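Local coordinates for protein putative prephenate dehydratase (PDB 4LUB) that probably catalyses the decarboxylating dehydration of prephenate to 3-phenylpyruvate, the step that leads towards phenylalanine in aromatic amino-acid biosynthesis, at residues B[29-38]-B[45-53]; B[191-200]-B[237-246]. One frame throughout, in Å; residues are numbered along the deposited sequence.

From the N terminus, the chain first closes contact 1, a short local loop: strand 27-31 passes into helix 34-42, and the turn after the helix brings residues 45-53 back against it within the prephenate dehydratase region. Contact 2 opens only much later, after the unmodelled residues 86-169, and closes a longer loop containing helix 208-216 and strand 222-229 in the ACT region. The two loops follow in series, neither nesting nor crossing. Their centres lie about 22 Å apart on opposite sides of the chain's centre, yet both reach the same mixed sheet. Helix 62-70 mediates between them, touching Ile34 and Ile38 of contact 1 and Ala197, Thr199, Phe238 and Ile240 of contact 2.

Contact 1. Residues B[29-38]-B[45-53]; sequences LPFENITEVI and QVCFAIVPV
Val37 and Val51 lie alongside one another, pointing in opposite senses, their CG1 methyls 3.7 Å apart. With CG1 anti to the backbone N (chi1 180°), Val37 also drops that same methyl onto the strand, with CG1 3.6 Å from Ala49 CB. One turn earlier, Ile34 lies nearly perpendicular to Val51 and rests its CG2 3.9 Å from Val51 CG1. The long branch of Ile34 goes a different way, running out to Pro52, where Ile34 CD1 comes to 4.2 Å from CG of the pyrrolidine ring. Val51 CG1 is thus shared by two helix residues, and Ile38 CG1 approaches it more loosely.

At the other end, where strand 27-31 faces the turn that follows the helix, Leu29 CD1 lies 3.8 Å from Val46 CG1 as the two side chains pass in opposite senses. Phe31 presents the edge of its ring to Gln45, whose amide oxygen OE1 sits near the ring plane, 3.8 Å from CZ; the amide is turned 70° to the ring.

This is a beta-alpha-beta crossover. Helix 34-42 returns nearly antiparallel to strand 48-55 (161° between the short axes), and strand 4-8 lies between the two joined strands, parallel to both, as in the periplasmic-binding-protein-like fold to which this family belongs.

Asn33 is the N-cap that starts the helix: its OD1 accepts from Glu36 N at 2.8 Å, with the donor almost in line with the side-chain carbonyl. Farther out, Thr35 OG1 is hydrogen-bonded to Glu63. Helix 62-70 packs on Ile34 and Ile38, Ala6 touches both Phe31 and Val46, and Ile50, whose side chain leaves the strand away from helix 34-42, packs against helix 14-22.

Contact 2. Residues B[191-200]-B[237-246]; sequences DQKISLALTL and YFFIIDFENH
Ile194, Leu196 and Leu198 form antiparallel hydrogen-bonded pairs with Phe243, Ile241 and Phe239, a ladder of six N-H...O bonds between strands whose short axes run at 156°. Beyond it, Asn245 N still reaches Gln192 O at 2.7 Å, but from 50° out of the carbonyl plane.

On the face of the hydrogen-bonded pairs, Leu198 and Ile241 press their CD1 methyls together at 3.4 Å, a tight contact. Leu200 runs across Phe239, nearly perpendicular to it, placing Leu200 CD1 3.4 Å from Phe239 CE2. Helix 248-261 packs on Ile194, Leu196 and Leu198.

The opposite face carries a buried polar pair: Ser195 OG donates to Asp242 OD1 at 2.7 Å, coming from well above the carboxylate plane. Tyr271 also bonds this hydroxyl, while Asp242 OD2 makes a salt bridge to Arg174 and accepts a hydrogen bond from a water that in turn accepts one from Lys193 NZ, so both carboxylate oxygens are gripped. Farther along this face, Ala197 CB meets Ile240 CD1 at 4.1 Å, near Phe69 and Phe65 of helix 62-70.

At the Asp191 end, His246 NE2 gives a weak, bent bond (126°) to Asp191 OD1, and Gln192 CB makes an off-centre CH-pi contact with the imidazole. At the other end, Tyr237 OH bonds Glu54 of the second subunit and Phe239 packs on Ile225 of that subunit.

Strands 189-199 and 237-244 are the two central strands of a beta-alpha-beta-beta-alpha-beta unit, the ferredoxin-like ACT domain.

Contact 1. Residues B[29-38]-B[45-53]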
loop_
_atom_site.group_PDB
_atom_site.type_symbol
_atom_site.label_atom_id
_atom_site.label_comp_id
_atom_site.label_asym_id
_atom_site.label_seq_id
_atom_site.Cartn_x
_atom_site.Cartn_y
_atom_site.Cartn_z
ATOM N N LEU B 29 -0.039 30.292 -3.182
ATOM C CA LEU B 29 -0.932 30.423 -2.040
ATOM C C LEU B 29 -0.965 29.159 -1.204
ATOM O O LEU B 29 -1.184 28.079 -1.723
ATOM C CB LEU B 29 -2.357 30.766 -2.490
ATOM C CG LEU B 29 -2.542 31.716 -3.672
ATOM C CD1 LEU B 29 -4.010 31.814 -4.056
ATOM C CD2 LEU B 29 -1.973 33.095 -3.367
ATOM N N PRO B 30 -0.747 29.299 0.108
ATOM C CA PRO B 30 -0.671 28.107 0.954
ATOM C C PRO B 30 -2.047 27.661 1.450
ATOM O O PRO B 30 -2.946 28.482 1.654
ATOM C CB PRO B 30 0.192 28.580 2.120
ATOM C CG PRO B 30 -0.207 30.027 2.252
ATOM C CD PRO B 30 -0.306 30.507 0.831
ATOM N N PHE B 31 -2.214 26.359 1.634
ATOM C CA PHE B 31 -3.444 25.840 2.214
ATOM C C PHE B 31 -3.061 24.819 3.282
ATOM O O PHE B 31 -1.952 24.268 3.248
ATOM C CB PHE B 31 -4.335 25.234 1.131
ATOM C CG PHE B 31 -4.914 26.257 0.190
ATOM C CD1 PHE B 31 -4.186 26.704 -0.899
ATOM C CD2 PHE B 31 -6.178 26.779 0.402
ATOM C CE1 PHE B 31 -4.707 27.654 -1.762
ATOM C CE2 PHE B 31 -6.708 27.723 -0.459
ATOM C CZ PHE B 31 -5.971 28.162 -1.542
ATOM N N GLU B 32 -3.986 24.546 4.201
ATOM C CA GLU B 32 -3.653 23.928 5.486
ATOM C C GLU B 32 -3.434 22.423 5.416
ATOM O O GLU B 32 -2.720 21.852 6.240
ATOM C CB GLU B 32 -4.766 24.192 6.507
ATOM C CG GLU B 32 -6.142 24.423 5.879
ATOM C CD GLU B 32 -7.280 24.379 6.875
ATOM O OE1 GLU B 32 -7.033 24.451 8.098
ATOM O OE2 GLU B 32 -8.445 24.249 6.435
ATOM N N ASN B 33 -4.036 21.781 4.425
ATOM C CA ASN B 33 -3.905 20.341 4.279
ATOM C C ASN B 33 -4.112 19.955 2.827
ATOM O O ASN B 33 -4.622 20.751 2.035
ATOM C CB ASN B 33 -4.888 19.586 5.199
ATOM C CG ASN B 33 -6.360 19.882 4.889
ATOM O OD1 ASN B 33 -6.805 19.822 3.741
ATOM N ND2 ASN B 33 -7.122 20.190 5.930
ATOM N N ILE B 34 -3.713 18.732 2.489
ATOM C CA ILE B 34 -3.704 18.257 1.109
ATOM C C ILE B 34 -5.082 18.382 0.466
ATOM O O ILE B 34 -5.206 18.867 -0.651
ATOM C CB ILE B 34 -3.197 16.796 1.043
ATOM C CG1 ILE B 34 -1.693 16.761 1.368
ATOM C CG2 ILE B 34 -3.487 16.171 -0.319
ATOM C CD1 ILE B 34 -1.199 15.448 1.940
ATOM N N THR B 35 -6.119 17.990 1.196
ATOM C CA THR B 35 -7.486 18.075 0.686
ATOM C C THR B 35 -7.865 19.496 0.259
ATOM O O THR B 35 -8.428 19.697 -0.819
ATOM C CB THR B 35 -8.485 17.594 1.740
ATOM O OG1 THR B 35 -8.214 16.225 2.044
ATOM C CG2 THR B 35 -9.920 17.742 1.246
ATOM N N GLU B 36 -7.532 20.476 1.095
ATOM C CA GLU B 36 -7.842 21.871 0.809
ATOM C C GLU B 36 -6.984 22.444 -0.321
ATOM O O GLU B 36 -7.456 23.282 -1.092
ATOM C CB GLU B 36 -7.689 22.724 2.077
ATOM C CG GLU B 36 -8.782 22.483 3.118
ATOM C CD GLU B 36 -10.190 22.554 2.534
ATOM O OE1 GLU B 36 -10.461 23.464 1.718
ATOM O OE2 GLU B 36 -11.021 21.682 2.875
ATOM N N VAL B 37 -5.723 22.020 -0.402
ATOM C CA VAL B 37 -4.891 22.324 -1.566
ATOM C C VAL B 37 -5.549 21.913 -2.883
ATOM O O VAL B 37 -5.657 22.718 -3.811
ATOM C CB VAL B 37 -3.503 21.637 -1.474
ATOM C CG1 VAL B 37 -2.672 21.970 -2.699
ATOM C CG2 VAL B 37 -2.770 22.022 -0.185
ATOM N N ILE B 38 -5.968 20.654 -2.961
ATOM C CA ILE B 38 -6.652 20.147 -4.148
ATOM C C ILE B 38 -8.017 20.803 -4.384
ATOM O O ILE B 38 -8.344 21.167 -5.513
ATOM C CB ILE B 38 -6.818 18.608 -4.091
ATOM C CG1 ILE B 38 -5.441 17.936 -4.016
ATOM C CG2 ILE B 38 -7.536 18.113 -5.336
ATOM C CD1 ILE B 38 -5.463 16.470 -3.557
ATOM N N GLN B 45 -9.757 28.739 -7.602
ATOM C CA GLN B 45 -8.937 29.765 -6.960
ATOM C C GLN B 45 -7.520 29.737 -7.506
ATOM O O GLN B 45 -6.854 30.768 -7.628
ATOM C CB GLN B 45 -8.897 29.573 -5.447
ATOM C CG GLN B 45 -10.226 29.231 -4.816
ATOM C CD GLN B 45 -10.114 29.059 -3.313
ATOM O OE1 GLN B 45 -9.289 29.706 -2.665
ATOM N NE2 GLN B 45 -10.941 28.185 -2.750
ATOM N N VAL B 46 -7.063 28.540 -7.850
ATOM C CA VAL B 46 -5.693 28.371 -8.287
ATOM C C VAL B 46 -5.643 27.563 -9.556
ATOM O O VAL B 46 -6.635 26.978 -10.020
ATOM C CB VAL B 46 -4.785 27.708 -7.229
ATOM C CG1 VAL B 46 -4.718 28.559 -5.957
ATOM C CG2 VAL B 46 -5.240 26.286 -6.932
ATOM N N CYS B 47 -4.448 27.564 -10.114
ATOM C CA CYS B 47 -4.210 27.084 -11.447
ATOM C C CYS B 47 -3.611 25.688 -11.519
ATOM O O CYS B 47 -3.880 24.917 -12.441
ATOM C CB CYS B 47 -3.252 28.088 -12.060
ATOM S SG CYS B 47 -3.870 29.782 -11.876
ATOM N N PHE B 48 -2.825 25.386 -10.496
ATOM C CA PHE B 48 -2.146 24.116 -10.282
ATOM C C PHE B 48 -2.104 23.924 -8.782
ATOM O O PHE B 48 -2.162 24.901 -8.038
ATOM C CB PHE B 48 -0.713 24.099 -10.853
ATOM C CG PHE B 48 -0.634 24.208 -12.355
ATOM C CD1 PHE B 48 -0.721 23.073 -13.152
ATOM C CD2 PHE B 48 -0.461 25.440 -12.970
ATOM C CE1 PHE B 48 -0.658 23.166 -14.531
ATOM C CE2 PHE B 48 -0.398 25.540 -14.342
ATOM C CZ PHE B 48 -0.496 24.405 -15.125
ATOM N N ALA B 49 -2.022 22.682 -8.327
ATOM C CA ALA B 49 -1.820 22.433 -6.911
ATOM C C ALA B 49 -0.608 21.528 -6.742
ATOM O O ALA B 49 -0.349 20.673 -7.588
ATOM C CB ALA B 49 -3.061 21.814 -6.297
ATOM N N ILE B 50 0.152 21.745 -5.672
ATOM C CA ILE B 50 1.335 20.940 -5.388
ATOM C C ILE B 50 1.181 20.245 -4.043
ATOM O O ILE B 50 0.934 20.886 -3.019
ATOM C CB ILE B 50 2.640 21.786 -5.417
ATOM C CG1 ILE B 50 3.024 22.136 -6.849
ATOM C CG2 ILE B 50 3.816 20.961 -4.943
ATOM C CD1 ILE B 50 2.209 23.197 -7.496
ATOM N N VAL B 51 1.293 18.921 -4.072
ATOM C CA VAL B 51 1.129 18.088 -2.887
ATOM C C VAL B 51 2.194 16.995 -2.828
ATOM O O VAL B 51 2.656 16.518 -3.862
ATOM C CB VAL B 51 -0.271 17.418 -2.840
ATOM C CG1 VAL B 51 -1.384 18.464 -2.741
ATOM C CG2 VAL B 51 -0.479 16.477 -4.035
ATOM N N PRO B 52 2.600 16.604 -1.609
ATOM C CA PRO B 52 3.423 15.402 -1.434
ATOM C C PRO B 52 2.600 14.165 -1.754
ATOM O O PRO B 52 1.416 14.126 -1.402
ATOM C CB PRO B 52 3.816 15.442 0.043
ATOM C CG PRO B 52 2.730 16.228 0.700
ATOM C CD PRO B 52 2.228 17.218 -0.319
ATOM N N VAL B 53 3.165 13.196 -2.473
ATOM C CA VAL B 53 2.419 11.967 -2.717
ATOM C C VAL B 53 3.072 10.706 -2.146
ATOM O O VAL B 53 2.374 9.771 -1.776
ATOM C CB VAL B 53 2.143 11.774 -4.237
ATOM C CG1 VAL B 53 1.675 13.082 -4.853
ATOM C CG2 VAL B 53 3.350 11.194 -4.979
#

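Contact 2. Residues B[191-200]-B[237-246]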
loop_
_atom_site.group_PDB
_atom_site.type_symbol
_atom_site.label_atom_id
_atom_site.label_comp_id
_atom_site.label_asym_id
_atom_site.label_seq_id
_atom_site.Cartn_x
_atom_site.Cartn_y
_atom_site.Cartn_z
ATOM N N ASP B 191 12.827 10.822 -15.639
ATOM C CA ASP B 191 11.902 9.738 -15.990
ATOM C C ASP B 191 10.573 10.221 -16.568
ATOM O O ASP B 191 10.207 11.396 -16.455
ATOM C CB ASP B 191 11.634 8.849 -14.770
ATOM C CG ASP B 191 11.485 7.382 -15.139
ATOM O OD1 ASP B 191 11.415 7.071 -16.345
ATOM O OD2 ASP B 191 11.453 6.535 -14.222
ATOM N N GLN B 192 9.894 9.307 -17.261
ATOM C CA GLN B 192 8.514 9.502 -17.694
ATOM C C GLN B 192 7.604 8.404 -17.156
ATOM O O GLN B 192 7.896 7.214 -17.312
ATOM C CB GLN B 192 8.436 9.556 -19.219
ATOM C CG GLN B 192 9.344 10.614 -19.819
ATOM C CD GLN B 192 8.634 11.932 -20.049
ATOM O OE1 GLN B 192 7.414 12.025 -19.914
ATOM N NE2 GLN B 192 9.400 12.970 -20.374
ATOM N N LYS B 193 6.495 8.798 -16.534
ATOM C CA LYS B 193 5.628 7.811 -15.907
ATOM C C LYS B 193 4.154 8.070 -16.165
ATOM O O LYS B 193 3.767 9.160 -16.555
ATOM C CB LYS B 193 5.874 7.770 -14.390
ATOM C CG LYS B 193 7.128 6.994 -13.987
ATOM C CD LYS B 193 7.364 7.046 -12.482
ATOM C CE LYS B 193 8.629 6.292 -12.090
ATOM N NZ LYS B 193 8.877 6.301 -10.615
ATOM N N ILE B 194 3.342 7.048 -15.920
ATOM C CA ILE B 194 1.898 7.185 -15.928
ATOM C C ILE B 194 1.414 6.487 -14.669
ATOM O O ILE B 194 1.892 5.405 -14.328
ATOM C CB ILE B 194 1.234 6.576 -17.203
ATOM C CG1 ILE B 194 -0.285 6.589 -17.077
ATOM C CG2 ILE B 194 1.716 5.142 -17.461
ATOM C CD1 ILE B 194 -1.010 6.369 -18.399
ATOM N N SER B 195 0.492 7.125 -13.958
ATOM C CA SER B 195 -0.087 6.529 -12.759
ATOM C C SER B 195 -1.556 6.234 -12.975
ATOM O O SER B 195 -2.301 7.066 -13.494
ATOM C CB SER B 195 0.091 7.442 -11.545
ATOM O OG SER B 195 1.461 7.616 -11.243
ATOM N N LEU B 196 -1.966 5.041 -12.573
ATOM C CA LEU B 196 -3.324 4.597 -12.794
ATOM C C LEU B 196 -3.949 4.183 -11.477
ATOM O O LEU B 196 -3.258 3.692 -10.577
ATOM C CB LEU B 196 -3.360 3.411 -13.763
ATOM C CG LEU B 196 -2.923 3.613 -15.217
ATOM C CD1 LEU B 196 -2.752 2.251 -15.902
ATOM C CD2 LEU B 196 -3.828 4.533 -16.018
ATOM N N ALA B 197 -5.250 4.409 -11.343
ATOM C CA ALA B 197 -5.999 3.752 -10.288
ATOM C C ALA B 197 -6.904 2.694 -10.920
ATOM O O ALA B 197 -7.784 3.025 -11.714
ATOM C CB ALA B 197 -6.810 4.768 -9.482
ATOM N N LEU B 198 -6.670 1.425 -10.594
ATOM C CA LEU B 198 -7.451 0.328 -11.171
ATOM C C LEU B 198 -8.425 -0.250 -10.166
ATOM O O LEU B 198 -8.101 -0.397 -8.986
ATOM C CB LEU B 198 -6.571 -0.819 -11.680
ATOM C CG LEU B 198 -5.360 -0.655 -12.590
ATOM C CD1 LEU B 198 -4.587 -1.955 -12.579
ATOM C CD2 LEU B 198 -5.797 -0.339 -13.993
ATOM N N THR B 199 -9.616 -0.583 -10.648
ATOM C CA THR B 199 -10.536 -1.444 -9.916
ATOM C C THR B 199 -10.771 -2.699 -10.747
ATOM O O THR B 199 -10.776 -2.652 -11.978
ATOM C CB THR B 199 -11.862 -0.755 -9.607
ATOM O OG1 THR B 199 -12.384 -0.159 -10.801
ATOM C CG2 THR B 199 -11.651 0.333 -8.567
ATOM N N LEU B 200 -10.952 -3.827 -10.076
ATOM C CA LEU B 200 -11.015 -5.095 -10.772
ATOM C C LEU B 200 -12.470 -5.567 -10.882
ATOM O O LEU B 200 -13.326 -5.093 -10.140
ATOM C CB LEU B 200 -10.147 -6.109 -10.021
ATOM C CG LEU B 200 -8.675 -5.665 -9.989
ATOM C CD1 LEU B 200 -7.897 -6.402 -8.918
ATOM C CD2 LEU B 200 -7.997 -5.790 -11.344
ATOM N N TYR B 237 -10.613 -3.180 -2.871
ATOM C CA TYR B 237 -9.609 -2.144 -2.962
ATOM C C TYR B 237 -9.555 -1.540 -4.345
ATOM O O TYR B 237 -10.058 -2.109 -5.304
ATOM C CB TYR B 237 -8.235 -2.735 -2.653
ATOM C CG TYR B 237 -8.165 -3.583 -1.405
ATOM C CD1 TYR B 237 -7.930 -3.010 -0.169
ATOM C CD2 TYR B 237 -8.318 -4.961 -1.469
ATOM C CE1 TYR B 237 -7.852 -3.779 0.971
ATOM C CE2 TYR B 237 -8.242 -5.741 -0.331
ATOM C CZ TYR B 237 -8.008 -5.144 0.888
ATOM O OH TYR B 237 -7.931 -5.909 2.023
ATOM N N PHE B 238 -8.915 -0.387 -4.441
ATOM C CA PHE B 238 -8.442 0.105 -5.714
ATOM C C PHE B 238 -6.926 0.133 -5.640
ATOM O O PHE B 238 -6.350 0.252 -4.565
ATOM C CB PHE B 238 -9.056 1.453 -6.102
ATOM C CG PHE B 238 -8.523 2.631 -5.339
ATOM C CD1 PHE B 238 -7.445 3.348 -5.816
ATOM C CD2 PHE B 238 -9.129 3.046 -4.168
ATOM C CE1 PHE B 238 -6.966 4.443 -5.130
ATOM C CE2 PHE B 238 -8.655 4.142 -3.476
ATOM C CZ PHE B 238 -7.569 4.842 -3.958
ATOM N N PHE B 239 -6.285 -0.015 -6.783
ATOM C CA PHE B 239 -4.835 -0.116 -6.832
ATOM C C PHE B 239 -4.183 1.061 -7.531
ATOM O O PHE B 239 -4.549 1.411 -8.647
ATOM C CB PHE B 239 -4.438 -1.436 -7.508
ATOM C CG PHE B 239 -4.996 -2.643 -6.815
ATOM C CD1 PHE B 239 -4.316 -3.217 -5.757
ATOM C CD2 PHE B 239 -6.218 -3.171 -7.184
ATOM C CE1 PHE B 239 -4.834 -4.320 -5.096
ATOM C CE2 PHE B 239 -6.740 -4.272 -6.528
ATOM C CZ PHE B 239 -6.048 -4.844 -5.484
ATOM N N ILE B 240 -3.206 1.662 -6.858
ATOM C CA ILE B 240 -2.358 2.674 -7.472
ATOM C C ILE B 240 -1.166 2.006 -8.116
ATOM O O ILE B 240 -0.353 1.378 -7.447
ATOM C CB ILE B 240 -1.843 3.699 -6.460
ATOM C CG1 ILE B 240 -3.001 4.234 -5.631
ATOM C CG2 ILE B 240 -1.124 4.835 -7.180
ATOM C CD1 ILE B 240 -4.061 4.869 -6.498
ATOM N N ILE B 241 -1.094 2.125 -9.431
ATOM C CA ILE B 241 0.015 1.595 -10.199
ATOM C C ILE B 241 0.742 2.652 -11.037
ATOM O O ILE B 241 0.112 3.450 -11.731
ATOM C CB ILE B 241 -0.491 0.421 -11.077
ATOM C CG1 ILE B 241 -0.925 -0.729 -10.186
ATOM C CG2 ILE B 241 0.638 -0.147 -11.908
ATOM C CD1 ILE B 241 -1.670 -1.816 -10.887
ATOM N N ASP B 242 2.070 2.657 -10.949
ATOM C CA ASP B 242 2.896 3.481 -11.827
ATOM C C ASP B 242 3.575 2.597 -12.873
ATOM O O ASP B 242 4.030 1.491 -12.566
ATOM C CB ASP B 242 3.978 4.261 -11.067
ATOM C CG ASP B 242 3.427 5.148 -9.953
ATOM O OD1 ASP B 242 2.196 5.367 -9.855
ATOM O OD2 ASP B 242 4.265 5.663 -9.190
ATOM N N PHE B 243 3.664 3.108 -14.096
ATOM C CA PHE B 243 4.395 2.444 -15.164
ATOM C C PHE B 243 5.256 3.468 -15.861
ATOM O O PHE B 243 4.911 4.649 -15.918
ATOM C CB PHE B 243 3.447 1.823 -16.197
ATOM C CG PHE B 243 2.754 0.579 -15.732
ATOM C CD1 PHE B 243 3.442 -0.615 -15.635
ATOM C CD2 PHE B 243 1.408 0.593 -15.418
ATOM C CE1 PHE B 243 2.811 -1.764 -15.213
ATOM C CE2 PHE B 243 0.779 -0.562 -15.000
ATOM C CZ PHE B 243 1.478 -1.740 -14.896
ATOM N N GLU B 244 6.374 3.016 -16.407
ATOM C CA GLU B 244 7.169 3.869 -17.266
ATOM C C GLU B 244 6.328 4.266 -18.470
ATOM O O GLU B 244 5.581 3.450 -19.017
ATOM C CB GLU B 244 8.474 3.188 -17.668
ATOM C CG GLU B 244 9.605 3.550 -16.709
ATOM C CD GLU B 244 10.851 2.721 -16.887
ATOM O OE1 GLU B 244 11.029 2.119 -17.970
ATOM O OE2 GLU B 244 11.658 2.676 -15.932
ATOM N N ASN B 245 6.406 5.538 -18.842
ATOM C CA ASN B 245 5.610 6.056 -19.947
ATOM C C ASN B 245 6.500 6.594 -21.061
ATOM O O ASN B 245 6.215 7.631 -21.652
ATOM C CB ASN B 245 4.672 7.157 -19.446
ATOM C CG ASN B 245 3.571 7.485 -20.436
ATOM O OD1 ASN B 245 3.037 6.597 -21.102
ATOM N ND2 ASN B 245 3.263 8.769 -20.576
ATOM N N HIS B 246 7.581 5.879 -21.343
ATOM C CA HIS B 246 8.507 6.256 -22.407
ATOM C C HIS B 246 7.908 5.975 -23.783
ATOM O O HIS B 246 8.172 6.690 -24.744
ATOM C CB HIS B 246 9.841 5.531 -22.225
ATOM C CG HIS B 246 10.601 5.989 -21.024
ATOM N ND1 HIS B 246 11.124 7.263 -20.920
ATOM C CD2 HIS B 246 10.911 5.359 -19.868
ATOM C CE1 HIS B 246 11.731 7.391 -19.755
ATOM N NE2 HIS B 246 11.615 6.252 -19.096
HETATM O O HOH W 1 5.034 10.566 -19.168
HETATM O O HOH W 2 6.850 4.843 -9.434
HETATM O O HOH W 3 -10.975 -3.574 -7.252
#